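Local atomic coordinates of membrane protein (Acinetobacter baumannii AB307-0294, PDB entry 5DL5), a protein that probably forms a beta-barrel channel across the outer membrane that lets small molecules, antibiotics among them, enter the periplasm. Residues Y220-F225 and D238-H243. Numbering follows the deposited sequence.
Sequences YANVNF and DFSGYH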
ATOM      1  N   TYR A 220      -6.885  -3.488  12.721  1.00 27.20           N
ATOM      2  CA  TYR A 220      -5.519  -2.923  12.715  1.00 27.60           C
ATOM      3  C   TYR A 220      -5.486  -1.982  13.914  1.00 30.32           C
ATOM      4  O   TYR A 220      -6.444  -1.256  14.185  1.00 26.98           O
ATOM      5  CB  TYR A 220      -5.243  -2.114  11.453  1.00 26.69           C
ATOM      6  CG  TYR A 220      -3.958  -1.270  11.435  1.00 27.71           C
ATOM      7  CD1 TYR A 220      -2.734  -1.830  11.081  1.00 29.55           C
ATOM      8  CD2 TYR A 220      -3.999   0.051  11.759  1.00 29.76           C
ATOM      9  CE1 TYR A 220      -1.604  -1.095  11.056  1.00 31.76           C
ATOM     10  CE2 TYR A 220      -2.829   0.795  11.797  1.00 33.81           C
ATOM     11  CZ  TYR A 220      -1.682   0.224  11.358  1.00 34.06           C
ATOM     12  OH  TYR A 220      -0.533   0.913  11.335  1.00 43.94           O
ATOM     13  N   ALA A 221      -4.352  -1.954  14.600  1.00 29.81           N
ATOM     14  CA  ALA A 221      -4.078  -0.963  15.647  1.00 32.43           C
ATOM     15  C   ALA A 221      -2.640  -0.443  15.454  1.00 34.96           C
ATOM     16  O   ALA A 221      -1.752  -1.190  15.051  1.00 35.03           O
ATOM     17  CB  ALA A 221      -4.166  -1.662  17.036  1.00 34.05           C
ATOM     18  N   ASN A 222      -2.397   0.791  15.859  1.00 37.60           N
ATOM     19  CA  ASN A 222      -1.042   1.362  15.846  1.00 36.62           C
ATOM     20  C   ASN A 222      -0.911   2.327  17.015  1.00 34.82           C
ATOM     21  O   ASN A 222      -1.860   3.041  17.410  1.00 31.74           O
ATOM     22  CB  ASN A 222      -0.763   2.093  14.539  1.00 38.40           C
ATOM     23  CG  ASN A 222       0.529   2.920  14.563  1.00 41.77           C
ATOM     24  OD1 ASN A 222       0.506   4.098  14.799  1.00 42.12           O
ATOM     25  ND2 ASN A 222       1.627   2.302  14.267  1.00 42.35           N
ATOM     26  N   VAL A 223       0.295   2.334  17.556  1.00 34.73           N
ATOM     27  CA  VAL A 223       0.732   3.408  18.442  1.00 33.00           C
ATOM     28  C   VAL A 223       2.159   3.843  18.023  1.00 31.37           C
ATOM     29  O   VAL A 223       3.025   2.989  17.717  1.00 32.27           O
ATOM     30  CB  VAL A 223       0.523   3.019  19.897  1.00 33.57           C
ATOM     31  CG1 VAL A 223       1.413   1.856  20.318  1.00 42.71           C
ATOM     32  CG2 VAL A 223       0.950   4.181  20.787  1.00 36.06           C
ATOM     33  N   ASN A 224       2.395   5.135  18.078  1.00 31.03           N
ATOM     34  CA  ASN A 224       3.541   5.768  17.583  1.00 33.90           C
ATOM     35  C   ASN A 224       3.924   6.860  18.577  1.00 33.52           C
ATOM     36  O   ASN A 224       3.130   7.699  18.944  1.00 34.16           O
ATOM     37  CB  ASN A 224       3.366   6.236  16.104  1.00 39.55           C
ATOM     38  CG  ASN A 224       4.649   6.709  15.521  1.00 45.27           C
ATOM     39  OD1 ASN A 224       5.122   7.814  15.828  1.00 52.05           O
ATOM     40  ND2 ASN A 224       5.323   5.817  14.777  1.00 46.18           N
ATOM     41  N   PHE A 225       5.162   6.749  19.097  1.00 35.26           N
ATOM     42  CA  PHE A 225       5.650   7.595  20.192  1.00 37.75           C
ATOM     43  C   PHE A 225       7.054   8.089  19.792  1.00 38.87           C
ATOM     44  O   PHE A 225       7.950   7.306  19.559  1.00 37.88           O
ATOM     45  CB  PHE A 225       5.695   6.907  21.559  1.00 38.69           C
ATOM     46  CG  PHE A 225       6.217   7.821  22.661  1.00 44.33           C
ATOM     47  CD1 PHE A 225       5.536   8.969  23.007  1.00 47.97           C
ATOM     48  CD2 PHE A 225       7.403   7.583  23.258  1.00 49.30           C
ATOM     49  CE1 PHE A 225       6.039   9.865  23.958  1.00 50.47           C
ATOM     50  CE2 PHE A 225       7.918   8.462  24.239  1.00 54.57           C
ATOM     51  CZ  PHE A 225       7.231   9.599  24.565  1.00 52.83           C
ATOM     52  N   ASP A 238       7.406   2.485  17.430  1.00 36.43           N
ATOM     53  CA  ASP A 238       6.155   2.138  16.738  1.00 38.27           C
ATOM     54  C   ASP A 238       5.740   0.686  17.065  1.00 38.63           C
ATOM     55  O   ASP A 238       6.592  -0.288  16.981  1.00 38.00           O
ATOM     56  CB  ASP A 238       6.309   2.302  15.210  1.00 39.79           C
ATOM     57  CG  ASP A 238       4.950   2.184  14.488  1.00 47.52           C
ATOM     58  OD1 ASP A 238       4.150   3.203  14.480  1.00 46.21           O
ATOM     59  OD2 ASP A 238       4.602   1.040  14.028  1.00 49.34           O
ATOM     60  N   PHE A 239       4.472   0.509  17.421  1.00 34.17           N
ATOM     61  CA  PHE A 239       3.862  -0.835  17.577  1.00 32.97           C
ATOM     62  C   PHE A 239       2.650  -0.883  16.697  1.00 35.72           C
ATOM     63  O   PHE A 239       1.741   0.021  16.793  1.00 38.13           O
ATOM     64  CB  PHE A 239       3.595  -1.016  19.105  1.00 36.62           C
ATOM     65  CG  PHE A 239       2.901  -2.314  19.535  1.00 42.76           C
ATOM     66  CD1 PHE A 239       3.122  -3.560  18.904  1.00 43.20           C
ATOM     67  CD2 PHE A 239       2.068  -2.306  20.699  1.00 46.29           C
ATOM     68  CE1 PHE A 239       2.473  -4.730  19.332  1.00 46.42           C
ATOM     69  CE2 PHE A 239       1.429  -3.489  21.169  1.00 48.41           C
ATOM     70  CZ  PHE A 239       1.655  -4.717  20.518  1.00 48.50           C
ATOM     71  N   SER A 240       2.667  -1.797  15.742  1.00 32.51           N
ATOM     72  CA  SER A 240       1.631  -1.940  14.761  1.00 32.58           C
ATOM     73  C   SER A 240       1.183  -3.413  14.753  1.00 34.73           C
ATOM     74  O   SER A 240       2.001  -4.328  14.978  1.00 34.37           O
ATOM     75  CB  SER A 240       2.127  -1.588  13.347  1.00 31.52           C
ATOM     76  OG  SER A 240       2.366  -0.186  13.314  1.00 33.35           O
ATOM     77  N   GLY A 241      -0.080  -3.663  14.415  1.00 33.39           N
ATOM     78  CA  GLY A 241      -0.503  -5.030  14.120  1.00 34.11           C
ATOM     79  C   GLY A 241      -1.879  -5.263  13.457  1.00 33.07           C
ATOM     80  O   GLY A 241      -2.693  -4.364  13.436  1.00 29.46           O
ATOM     81  N   TYR A 242      -1.997  -6.401  12.766  1.00 29.93           N
ATOM     82  CA  TYR A 242      -3.309  -6.813  12.249  1.00 31.79           C
ATOM     83  C   TYR A 242      -3.745  -8.163  12.839  1.00 30.20           C
ATOM     84  O   TYR A 242      -2.945  -9.125  13.025  1.00 28.21           O
ATOM     85  CB  TYR A 242      -3.312  -7.005  10.750  1.00 30.38           C
ATOM     86  CG  TYR A 242      -2.994  -5.816   9.907  1.00 30.10           C
ATOM     87  CD1 TYR A 242      -1.690  -5.558   9.530  1.00 28.37           C
ATOM     88  CD2 TYR A 242      -4.036  -5.037   9.361  1.00 28.17           C
ATOM     89  CE1 TYR A 242      -1.405  -4.502   8.643  1.00 29.86           C
ATOM     90  CE2 TYR A 242      -3.782  -3.927   8.582  1.00 29.13           C
ATOM     91  CZ  TYR A 242      -2.438  -3.681   8.200  1.00 30.33           C
ATOM     92  OH  TYR A 242      -2.213  -2.653   7.389  1.00 29.47           O
ATOM     93  N   HIS A 243      -5.033  -8.221  13.047  1.00 31.21           N
ATOM     94  CA  HIS A 243      -5.735  -9.480  13.255  1.00 32.86           C
ATOM     95  C   HIS A 243      -6.715  -9.763  12.081  1.00 31.63           C
ATOM     96  O   HIS A 243      -7.626  -8.956  11.836  1.00 33.22           O
ATOM     97  CB  HIS A 243      -6.446  -9.402  14.584  1.00 35.73           C
ATOM     98  CG  HIS A 243      -7.366 -10.543  14.833  1.00 42.42           C
ATOM     99  ND1 HIS A 243      -6.912 -11.769  15.246  1.00 45.80           N
ATOM    100  CD2 HIS A 243      -8.699 -10.686  14.619  1.00 47.47           C
ATOM    101  CE1 HIS A 243      -7.938 -12.600  15.393  1.00 48.40           C
ATOM    102  NE2 HIS A 243      -9.031 -11.970  14.994  1.00 53.24           N
TER
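N222, N224 and D238 all hold CG anti to the backbone N (chi1 170° in N222), whereas S240 swings OG beside its own N (chi1 -69°); on the face these four residues share, the torsions turn the polar ends toward one another. The D238 carboxylate is the hub. D238 OD1 accepts from both asparagines: N222 ND2 reaches the syn lone pair at 2.7 Å, N224 ND2 the anti lone pair at 2.9 Å, each with OD1 nearly in the plane of the donating amide. N222 ND2 also gives a hydrogen to S240 OG at 2.8 Å, and S240 OG donates in turn to D238 OD2 at 2.6 Å, a cycle that fixes the carboxylate's rotation and would favour its ionised form. The strands are neighbouring, antiparallel staves of the OprD-family porin barrel, joined as the hairpin 216-229/233-246. Hydrogen-bonded pairs A221-G241 and V223-F239 join the two backbones, the latter more tightly, with V223 N to F239 O at 2.8 Å. On the polar face, further along, Y220 pushes CD1 over the rim of one face of the Y242 ring, 3.4 Å from Y242 CE2, the planes oblique at 51°; P133 O and Y317 N hold the Y242 hydroxyl, and the Y242 ring stacks with Y304. V223 and F239 lie on the other face, V223 CG1 touching F239 CB at 3.8 Å; F239 also packs on W278 and I280 of strand 273-286, V223 on L203.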